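Local structure of L-threonine dehydrogenase (Flavobacterium frigidimaris, 2YY7) at residues A[6-11]-A[32-37]; A[15-20]-A[174-179]; A[206-211]-A[248-253]. The protein probably catalyses the NAD-dependent oxidation of L-threonine at its 3-hydroxyl, as a member of the short-chain dehydrogenase-reductase superfamily. All blocks are in the same frame, centred on the assembly; numbering follows the deposited sequence.

Contacts 1 and 2 adjoin, their centres 12 Å apart, and share the first beta-alpha-beta unit of the nucleotide-binding domain. Contact 1 pairs its two strands and grips the adenosine ribose of NAD; contact 2 ties the intervening helix to the loop 174-179. They touch directly where I7 CD1 lies 3.1 Å from T19 OG1. Contact 2 stands second in line to NAD: the T178 side chain is about 6 Å from it. Contact 3 lies away from the annotated sites, its centre 33 Å from that of contact 1 on the opposite side of the chain's centre; its nearest atoms to contact 2 are about 5 Å away.

Contact 1: residues A[6-11]-A[32-37]; sequences LIIGAC and IASDIR. With NAD (nicotinamide-adenine-dinucleotide), chain E.
The flat guanidinium of R37 meets the cofactor with its edge: NAD O3B and a water lie in its plane, and NAD O2B sits at the same edge close to that plane. R37 NH2 donates to NAD O3B at 2.8 Å and R37 NE to NAD O2B at 2.7 Å, so both ribose hydroxyl oxygens accept from one rigid group; the water links NH2 to the carbonyl of C11. The second flat group, the D35 carboxylate, takes the protons of the same diol. NAD O2B donates to D35 OD1 at 2.7 Å, and NAD O3B donates to D35 OD2, also at 2.7 Å. The anti lone pair of OD1 additionally receives R37 N, an Asx turn that holds the carboxylate and sets the arginine beside it. C11 N donates to D35 OD2 over 3.1 Å from above the carboxylate plane, 39° out of it. Alongside, I36 CG2 approaches the adenine, 3.6 Å from NAD C4A. This is the nucleotide end of a Rossmann beta-alpha-beta unit: strands 6-8 and 32-35 run parallel, 20° apart, the glycine-rich turn begins at G9, and the acidic residue closing the second strand takes the adenosine ribose. The strand pairing includes I7 N to I32 O, nearly straight at 174°. I7 O accepts twice, from S34 N almost along its C=O axis and from S34 OG at 2.8 Å, the latter from above the carbonyl plane. S34 O likewise takes both G9 N and A10 N, fastening the start of the turn to the strand end. G9 has positive phi, a conformation suited to glycine, and its CA lies close against the NAD ribose. On the helix 13-26 side of the sheet, A10 CB meets A33 CB at 3.5 Å.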
loop_
_atom_site.group_PDB
_atom_site.type_symbol
_atom_site.label_atom_id
_atom_site.label_comp_id
_atom_site.label_asym_id
_atom_site.label_seq_id
_atom_site.Cartn_x
_atom_site.Cartn_y
_atom_site.Cartn_z
ATOM N N LEU A 6 16.634 -21.454 0.144
ATOM C CA LEU A 6 16.105 -21.399 1.497
ATOM C C LEU A 6 14.620 -21.080 1.387
ATOM O O LEU A 6 14.236 -20.020 0.884
ATOM C CB LEU A 6 16.799 -20.317 2.328
ATOM C CG LEU A 6 16.173 -20.086 3.711
ATOM C CD1 LEU A 6 16.260 -21.368 4.547
ATOM C CD2 LEU A 6 16.886 -18.934 4.411
ATOM N N ILE A 7 13.782 -22.014 1.825
ATOM C CA ILE A 7 12.343 -21.808 1.792
ATOM C C ILE A 7 11.883 -21.478 3.210
ATOM O O ILE A 7 12.009 -22.297 4.120
ATOM C CB ILE A 7 11.605 -23.069 1.303
ATOM C CG1 ILE A 7 12.014 -23.382 -0.139
ATOM C CG2 ILE A 7 10.099 -22.854 1.388
ATOM C CD1 ILE A 7 11.509 -24.713 -0.641
ATOM N N ILE A 8 11.371 -20.266 3.392
ATOM C CA ILE A 8 10.894 -19.819 4.692
ATOM C C ILE A 8 9.387 -20.064 4.718
ATOM O O ILE A 8 8.657 -19.567 3.856
ATOM C CB ILE A 8 11.209 -18.321 4.893
ATOM C CG1 ILE A 8 12.716 -18.094 4.732
ATOM C CG2 ILE A 8 10.758 -17.857 6.278
ATOM C CD1 ILE A 8 13.137 -16.636 4.876
ATOM N N GLY A 9 8.937 -20.842 5.702
ATOM C CA GLY A 9 7.531 -21.191 5.813
ATOM C C GLY A 9 7.301 -22.434 4.972
ATOM O O GLY A 9 6.267 -22.576 4.324
ATOM N N ALA A 10 8.273 -23.346 5.004
ATOM C CA ALA A 10 8.235 -24.573 4.212
ATOM C C ALA A 10 7.179 -25.600 4.599
ATOM O O ALA A 10 6.873 -26.499 3.809
ATOM C CB ALA A 10 9.622 -25.232 4.221
ATOM N N CYS A 11 6.625 -25.477 5.801
ATOM C CA CYS A 11 5.613 -26.419 6.265
ATOM C C CYS A 11 4.188 -26.030 5.873
ATOM O O CYS A 11 3.229 -26.740 6.191
ATOM C CB CYS A 11 5.721 -26.574 7.787
ATOM S SG CYS A 11 7.308 -27.294 8.316
ATOM N N ILE A 32 16.978 -25.916 1.511
ATOM C CA ILE A 32 16.849 -25.901 2.961
ATOM C C ILE A 32 15.438 -25.458 3.335
ATOM O O ILE A 32 14.992 -24.388 2.926
ATOM C CB ILE A 32 17.849 -24.905 3.605
ATOM C CG1 ILE A 32 19.261 -25.123 3.046
ATOM C CG2 ILE A 32 17.831 -25.060 5.122
ATOM C CD1 ILE A 32 19.848 -26.491 3.312
ATOM N N ALA A 33 14.735 -26.286 4.102
ATOM C CA ALA A 33 13.381 -25.962 4.536
ATOM C C ALA A 33 13.451 -25.327 5.919
ATOM O O ALA A 33 14.181 -25.803 6.785
ATOM C CB ALA A 33 12.521 -27.227 4.583
ATOM N N SER A 34 12.704 -24.245 6.122
ATOM C CA SER A 34 12.695 -23.563 7.411
ATOM C C SER A 34 11.279 -23.115 7.734
ATOM O O SER A 34 10.496 -22.793 6.842
ATOM C CB SER A 34 13.638 -22.351 7.404
ATOM O OG SER A 34 13.205 -21.351 6.497
ATOM N N ASP A 35 10.958 -23.102 9.021
ATOM C CA ASP A 35 9.630 -22.724 9.474
ATOM C C ASP A 35 9.706 -22.486 10.979
ATOM O O ASP A 35 10.659 -22.923 11.631
ATOM C CB ASP A 35 8.657 -23.861 9.155
ATOM C CG ASP A 35 7.216 -23.407 9.143
ATOM O OD1 ASP A 35 6.656 -23.164 10.235
ATOM O OD2 ASP A 35 6.649 -23.284 8.034
ATOM N N ILE A 36 8.723 -21.786 11.535
ATOM C CA ILE A 36 8.743 -21.535 12.967
ATOM C C ILE A 36 8.192 -22.759 13.692
ATOM O O ILE A 36 8.457 -22.966 14.874
ATOM C CB ILE A 36 7.934 -20.260 13.340
ATOM C CG1 ILE A 36 8.199 -19.900 14.805
ATOM C CG2 ILE A 36 6.449 -20.484 13.104
ATOM C CD1 ILE A 36 7.865 -18.474 15.161
ATOM N N ARG A 37 7.437 -23.572 12.962
ATOM C CA ARG A 37 6.865 -24.805 13.500
ATOM C C ARG A 37 7.699 -25.973 12.993
ATOM O O ARG A 37 8.023 -26.040 11.807
ATOM C CB ARG A 37 5.424 -24.996 13.024
ATOM C CG ARG A 37 4.429 -23.972 13.531
ATOM C CD ARG A 37 3.053 -24.301 12.987
ATOM N NE ARG A 37 3.055 -24.330 11.527
ATOM C CZ ARG A 37 2.122 -24.919 10.786
ATOM N NH1 ARG A 37 1.102 -25.536 11.370
ATOM N NH2 ARG A 37 2.209 -24.891 9.462
HETATM P PA NAD E . 0.293 -21.482 5.162
HETATM O O1A NAD E . -0.268 -22.818 4.817
HETATM O O2A NAD E . -0.445 -20.729 6.210
HETATM O O5B NAD E . 1.845 -21.580 5.456
HETATM C C5B NAD E . 2.525 -20.570 6.144
HETATM C C4B NAD E . 3.733 -21.162 6.828
HETATM O O4B NAD E . 4.501 -20.080 7.359
HETATM C C3B NAD E . 3.339 -22.100 7.993
HETATM O O3B NAD E . 3.977 -23.384 7.877
HETATM C C2B NAD E . 3.749 -21.299 9.235
HETATM O O2B NAD E . 4.145 -22.130 10.312
HETATM C C1B NAD E . 4.895 -20.440 8.681
HETATM N N9A NAD E . 5.190 -19.271 9.523
HETATM C C8A NAD E . 4.255 -18.427 10.120
HETATM N N7A NAD E . 4.923 -17.500 10.822
HETATM C C5A NAD E . 6.243 -17.738 10.656
HETATM C C6A NAD E . 7.360 -17.110 11.184
HETATM N N6A NAD E . 7.229 -16.134 12.056
HETATM N N1A NAD E . 8.605 -17.588 10.869
HETATM C C2A NAD E . 8.761 -18.682 10.031
HETATM N N3A NAD E . 7.660 -19.339 9.517
HETATM C C4A NAD E . 6.419 -18.854 9.849
HETATM O O3 NAD E . 0.231 -20.536 3.866
HETATM P PN NAD E . 0.380 -20.926 2.298
HETATM O O1N NAD E . 1.489 -21.908 2.059
HETATM O O2N NAD E . -1.007 -21.140 1.802
HETATM O O5D NAD E . 0.851 -19.501 1.680
HETATM C C5D NAD E . 2.243 -19.198 1.508
HETATM C C4D NAD E . 2.365 -17.814 0.812
HETATM O O4D NAD E . 1.586 -17.798 -0.370
HETATM C C3D NAD E . 1.826 -16.654 1.654
HETATM O O3D NAD E . 2.605 -15.494 1.376
HETATM C C2D NAD E . 0.445 -16.419 1.090
HETATM O O2D NAD E . 0.040 -15.112 1.423
HETATM C C1D NAD E . 0.654 -16.696 -0.399
HETATM N N1N NAD E . -0.638 -17.031 -1.041
HETATM C C2N NAD E . -1.264 -18.224 -0.743
HETATM C C3N NAD E . -2.477 -18.529 -1.351
HETATM C C7N NAD E . -3.124 -19.871 -1.139
HETATM O O7N NAD E . -4.364 -20.029 -1.734
HETATM N N7N NAD E . -2.565 -20.832 -0.382
HETATM C C4N NAD E . -3.072 -17.618 -2.244
HETATM C C5N NAD E . -2.413 -16.425 -2.555
HETATM C C6N NAD E . -1.213 -16.125 -1.940
HETATM O O HOH W 1 0.899 -26.382 7.426
#

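Contact 2: residues A[15-20]-A[174-179]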
loop_
_atom_site.group_PDB
_atom_site.type_symbol
_atom_site.label_atom_id
_atom_site.label_comp_id
_atom_site.label_asym_id
_atom_site.label_seq_id
_atom_site.Cartn_x
_atom_site.Cartn_y
_atom_site.Cartn_z
ATOM N N GLY A 15 4.478 -24.332 0.644
ATOM C CA GLY A 15 5.829 -24.722 0.999
ATOM C C GLY A 15 6.095 -26.215 0.954
ATOM O O GLY A 15 7.178 -26.642 0.547
ATOM N N THR A 16 5.110 -27.004 1.378
ATOM C CA THR A 16 5.237 -28.460 1.393
ATOM C C THR A 16 5.555 -29.002 0.000
ATOM O O THR A 16 6.516 -29.752 -0.181
ATOM C CB THR A 16 3.933 -29.130 1.902
ATOM O OG1 THR A 16 3.710 -28.767 3.271
ATOM C CG2 THR A 16 4.035 -30.650 1.801
ATOM N N GLU A 17 4.743 -28.613 -0.978
ATOM C CA GLU A 17 4.919 -29.055 -2.358
ATOM C C GLU A 17 6.103 -28.381 -3.041
ATOM O O GLU A 17 6.837 -29.019 -3.797
ATOM C CB GLU A 17 3.646 -28.780 -3.158
ATOM C CG GLU A 17 2.440 -29.575 -2.694
ATOM C CD GLU A 17 2.645 -31.073 -2.829
ATOM O OE1 GLU A 17 2.977 -31.528 -3.946
ATOM O OE2 GLU A 17 2.469 -31.794 -1.823
ATOM N N LEU A 18 6.280 -27.090 -2.770
ATOM C CA LEU A 18 7.367 -26.313 -3.353
ATOM C C LEU A 18 8.726 -26.894 -2.980
ATOM O O LEU A 18 9.615 -27.003 -3.822
ATOM C CB LEU A 18 7.290 -24.858 -2.878
ATOM C CG LEU A 18 8.412 -23.934 -3.359
ATOM C CD1 LEU A 18 8.344 -23.768 -4.872
ATOM C CD2 LEU A 18 8.277 -22.591 -2.671
ATOM N N THR A 19 8.880 -27.261 -1.711
ATOM C CA THR A 19 10.128 -27.838 -1.223
ATOM C C THR A 19 10.411 -29.176 -1.910
ATOM O O THR A 19 11.538 -29.443 -2.328
ATOM C CB THR A 19 10.071 -28.062 0.308
ATOM O OG1 THR A 19 9.849 -26.808 0.967
ATOM C CG2 THR A 19 11.382 -28.664 0.815
ATOM N N GLN A 20 9.383 -30.011 -2.032
ATOM C CA GLN A 20 9.536 -31.320 -2.662
ATOM C C GLN A 20 9.948 -31.195 -4.122
ATOM O O GLN A 20 10.889 -31.851 -4.566
ATOM C CB GLN A 20 8.230 -32.117 -2.564
ATOM C CG GLN A 20 8.341 -33.556 -3.063
ATOM C CD GLN A 20 7.025 -34.319 -2.959
ATOM O OE1 GLN A 20 6.020 -33.933 -3.561
ATOM N NE2 GLN A 20 7.028 -35.404 -2.191
ATOM N N ILE A 174 -5.550 -24.872 -4.411
ATOM C CA ILE A 174 -6.144 -26.133 -3.982
ATOM C C ILE A 174 -5.114 -27.267 -3.934
ATOM O O ILE A 174 -4.395 -27.501 -4.904
ATOM C CB ILE A 174 -7.292 -26.504 -4.945
ATOM C CG1 ILE A 174 -8.323 -25.366 -4.953
ATOM C CG2 ILE A 174 -7.943 -27.819 -4.522
ATOM C CD1 ILE A 174 -9.164 -25.284 -6.218
ATOM N N SER A 175 -5.041 -27.966 -2.805
ATOM C CA SER A 175 -4.085 -29.060 -2.666
ATOM C C SER A 175 -4.610 -30.193 -1.791
ATOM O O SER A 175 -5.594 -30.035 -1.071
ATOM C CB SER A 175 -2.771 -28.547 -2.077
ATOM O OG SER A 175 -2.960 -28.139 -0.735
ATOM N N TRP A 176 -3.914 -31.327 -1.851
ATOM C CA TRP A 176 -4.272 -32.531 -1.107
ATOM C C TRP A 176 -3.242 -32.955 -0.057
ATOM O O TRP A 176 -3.552 -33.755 0.823
ATOM C CB TRP A 176 -4.457 -33.696 -2.087
ATOM C CG TRP A 176 -3.254 -33.892 -2.975
ATOM C CD1 TRP A 176 -3.064 -33.376 -4.229
ATOM C CD2 TRP A 176 -2.044 -34.582 -2.640
ATOM N NE1 TRP A 176 -1.811 -33.702 -4.692
ATOM C CE2 TRP A 176 -1.162 -34.440 -3.737
ATOM C CE3 TRP A 176 -1.615 -35.307 -1.518
ATOM C CZ2 TRP A 176 0.124 -34.996 -3.743
ATOM C CZ3 TRP A 176 -0.334 -35.861 -1.527
ATOM C CH2 TRP A 176 0.518 -35.700 -2.634
ATOM N N SER A 177 -2.019 -32.433 -0.142
ATOM C CA SER A 177 -0.969 -32.838 0.799
ATOM C C SER A 177 -0.929 -32.163 2.165
ATOM O O SER A 177 -0.489 -32.772 3.140
ATOM C CB SER A 177 0.408 -32.686 0.144
ATOM O OG SER A 177 0.686 -31.330 -0.141
ATOM N N THR A 178 -1.375 -30.913 2.243
ATOM C CA THR A 178 -1.348 -30.177 3.505
ATOM C C THR A 178 -2.569 -29.261 3.600
ATOM O O THR A 178 -3.002 -28.691 2.601
ATOM C CB THR A 178 -0.060 -29.327 3.599
ATOM O OG1 THR A 178 1.077 -30.169 3.375
ATOM C CG2 THR A 178 0.072 -28.674 4.965
ATOM N N PRO A 179 -3.148 -29.122 4.804
ATOM C CA PRO A 179 -4.324 -28.271 5.013
ATOM C C PRO A 179 -4.011 -26.805 4.720
ATOM O O PRO A 179 -2.882 -26.354 4.916
ATOM C CB PRO A 179 -4.656 -28.491 6.491
ATOM C CG PRO A 179 -4.128 -29.859 6.761
ATOM C CD PRO A 179 -2.810 -29.849 6.040
#
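Two hydroxyl-mediated bonds carry the first shell. S177 OG donates to E17 OE2 over a very short 2.5 Å, and T178 OG1 donates to T16 OG1 over 3.0 Å. They join helix 13-26, the first helix of the Rossmann domain and the one that follows the glycine-rich turn, to the irregular loop that leaves strand 164-174. The threonines meet tip to tip. T16 OG1 lies anti to its carbonyl carbon, beside the backbone N (chi1 -65°), where it also bonds the carbonyl of G12 one turn back; since T16 gives its proton there, it can accept from T178. Its methyl faces the loop as well, T16 CG2 standing 3.4 Å from T178 OG1. E17 starts off at an angle to the loop, and a bend at chi2 (-62°) turns its carboxylate back to it. The serine approaches OE2 from above the carboxylate plane, 30° out of it, and S177 CB follows closely, 3.0 Å from E17 OE2. Such a short bond would help to stabilise the negative charge of E17 at this partly exposed position.

Farther out, the surroundings position both partners. M216 and I220 of helix 216-228 lie against the E17 side chain, while S175 OG bonds the side chain of Q13, an NAD-binding residue at the start of the helix. W176 is stacked on H310 of helix 300-311. Within helix 13-26, G15 O accepts twice, from T19 N at 2.9 Å and from T19 OG1 at 2.7 Å, which fixes the rotation of that hydroxyl. On the loop side, S177 CB rests on one face of the W176 indole, 3.6 Å above its plane and offset toward the rim.

Contact 3: residues A[206-211]-A[248-253]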
loop_
_atom_site.group_PDB
_atom_site.type_symbol
_atom_site.label_atom_id
_atom_site.label_comp_id
_atom_site.label_asym_id
_atom_site.label_seq_id
_atom_site.Cartn_x
_atom_site.Cartn_y
_atom_site.Cartn_z
ATOM N N SER A 206 -21.441 -18.376 -0.357
ATOM C CA SER A 206 -22.688 -18.617 -1.087
ATOM C C SER A 206 -22.419 -19.303 -2.429
ATOM O O SER A 206 -21.359 -19.122 -3.033
ATOM C CB SER A 206 -23.461 -17.305 -1.288
ATOM O OG SER A 206 -22.655 -16.307 -1.880
ATOM N N SER A 207 -23.405 -20.072 -2.891
ATOM C CA SER A 207 -23.305 -20.874 -4.110
ATOM C C SER A 207 -22.765 -20.274 -5.402
ATOM O O SER A 207 -22.075 -20.967 -6.149
ATOM C CB SER A 207 -24.659 -21.542 -4.405
ATOM O OG SER A 207 -25.583 -20.639 -4.983
ATOM N N GLU A 208 -23.062 -19.010 -5.685
ATOM C CA GLU A 208 -22.593 -18.405 -6.928
ATOM C C GLU A 208 -21.389 -17.469 -6.781
ATOM O O GLU A 208 -21.169 -16.602 -7.624
ATOM C CB GLU A 208 -23.739 -17.650 -7.611
ATOM C CG GLU A 208 -25.015 -18.469 -7.796
ATOM C CD GLU A 208 -24.761 -19.839 -8.404
ATOM O OE1 GLU A 208 -24.197 -19.906 -9.517
ATOM O OE2 GLU A 208 -25.129 -20.853 -7.764
ATOM N N THR A 209 -20.611 -17.647 -5.715
ATOM C CA THR A 209 -19.431 -16.820 -5.476
ATOM C C THR A 209 -18.306 -17.276 -6.407
ATOM O O THR A 209 -17.532 -18.177 -6.073
ATOM C CB THR A 209 -18.973 -16.942 -4.009
ATOM O OG1 THR A 209 -20.056 -16.573 -3.146
ATOM C CG2 THR A 209 -17.787 -16.032 -3.729
ATOM N N LYS A 210 -18.231 -16.655 -7.582
ATOM C CA LYS A 210 -17.220 -16.998 -8.576
ATOM C C LYS A 210 -15.865 -16.411 -8.197
ATOM O O LYS A 210 -15.752 -15.220 -7.915
ATOM C CB LYS A 210 -17.659 -16.481 -9.948
ATOM C CG LYS A 210 -16.768 -16.881 -11.107
ATOM C CD LYS A 210 -17.334 -16.322 -12.402
ATOM C CE LYS A 210 -16.409 -16.579 -13.574
ATOM N NZ LYS A 210 -16.145 -18.036 -13.720
ATOM N N MET A 211 -14.836 -17.253 -8.190
ATOM C CA MET A 211 -13.498 -16.801 -7.822
ATOM C C MET A 211 -12.409 -17.414 -8.682
ATOM O O MET A 211 -12.613 -18.454 -9.312
ATOM C CB MET A 211 -13.203 -17.158 -6.364
ATOM C CG MET A 211 -14.203 -16.610 -5.361
ATOM S SD MET A 211 -13.780 -17.150 -3.686
ATOM C CE MET A 211 -12.683 -15.830 -3.198
ATOM N N THR A 248 -17.557 -21.368 -9.373
ATOM C CA THR A 248 -18.379 -21.093 -8.202
ATOM C C THR A 248 -18.468 -22.368 -7.374
ATOM O O THR A 248 -18.084 -23.444 -7.836
ATOM C CB THR A 248 -19.819 -20.725 -8.610
ATOM O OG1 THR A 248 -20.384 -21.820 -9.344
ATOM C CG2 THR A 248 -19.844 -19.473 -9.478
ATOM N N PRO A 249 -18.961 -22.263 -6.132
ATOM C CA PRO A 249 -19.079 -23.464 -5.305
ATOM C C PRO A 249 -20.020 -24.464 -5.986
ATOM O O PRO A 249 -19.774 -25.670 -5.966
ATOM C CB PRO A 249 -19.646 -22.922 -3.998
ATOM C CG PRO A 249 -18.999 -21.567 -3.912
ATOM C CD PRO A 249 -19.158 -21.046 -5.324
ATOM N N THR A 250 -21.088 -23.952 -6.600
ATOM C CA THR A 250 -22.048 -24.811 -7.290
ATOM C C THR A 250 -21.334 -25.643 -8.348
ATOM O O THR A 250 -21.570 -26.850 -8.467
ATOM C CB THR A 250 -23.167 -23.993 -7.986
ATOM O OG1 THR A 250 -23.899 -23.246 -7.010
ATOM C CG2 THR A 250 -24.131 -24.919 -8.721
ATOM N N GLU A 251 -20.447 -25.007 -9.108
ATOM C CA GLU A 251 -19.729 -25.719 -10.158
ATOM C C GLU A 251 -18.753 -26.773 -9.632
ATOM O O GLU A 251 -18.715 -27.884 -10.160
ATOM C CB GLU A 251 -18.989 -24.729 -11.068
ATOM C CG GLU A 251 -19.918 -23.726 -11.755
ATOM C CD GLU A 251 -19.174 -22.653 -12.539
ATOM O OE1 GLU A 251 -18.267 -22.010 -11.968
ATOM O OE2 GLU A 251 -19.503 -22.442 -13.724
ATOM N N ILE A 252 -17.963 -26.451 -8.606
ATOM C CA ILE A 252 -17.022 -27.447 -8.102
ATOM C C ILE A 252 -17.758 -28.587 -7.401
ATOM O O ILE A 252 -17.324 -29.735 -7.452
ATOM C CB ILE A 252 -15.950 -26.838 -7.150
ATOM C CG1 ILE A 252 -15.019 -27.954 -6.662
ATOM C CG2 ILE A 252 -16.606 -26.140 -5.968
ATOM C CD1 ILE A 252 -13.747 -27.465 -5.997
ATOM N N ALA A 253 -18.880 -28.270 -6.761
ATOM C CA ALA A 253 -19.675 -29.287 -6.082
ATOM C C ALA A 253 -20.276 -30.222 -7.136
ATOM O O ALA A 253 -20.369 -31.429 -6.924
ATOM C CB ALA A 253 -20.786 -28.629 -5.255
HETATM O O HOH W 2 -22.598 -21.679 -10.674
#
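A polar turn-to-helix contact, partly buried and far from the cofactor, joins the loop before strand 211-215 to the first turn of helix 249-257. Its pivot is a backbone carbonyl: S207 O accepts T250 N at 3.2 Å, in the carbonyl plane on a lone pair, the N-H lying at 162°. P249 presses its CD against the same S207 O, 3.0 Å away. T250 OG1 lies 3.0 Å from S207 O and 2.8 Å from E208 OE2; its one proton can serve either acceptor. E208 crosses T250 obliquely, bent at chi2 (-49°) so that its carboxylate folds back, and E208 OE2 accepts S207 OG on the anti lone pair of OE2. The loop offers these groups from a type I beta turn, S206 to T209, and the helix answers with a capping box. T248 is the N-cap: its OG1, placed between backbone N and carbonyl carbon (chi1 60°), accepts E251 N at 3.2 Å, while E251 OE1 takes T248 N at 2.8 Å. A water spans the two segments, 2.7 Å from E208 OE1, which it donates to, and 2.6 Å from T248 OG1. T248 CG2 also packs on K210 CB, just before M211 pairs with F247 in the sheet. Y267 of strand 264-267 touches S207, P249 and T250.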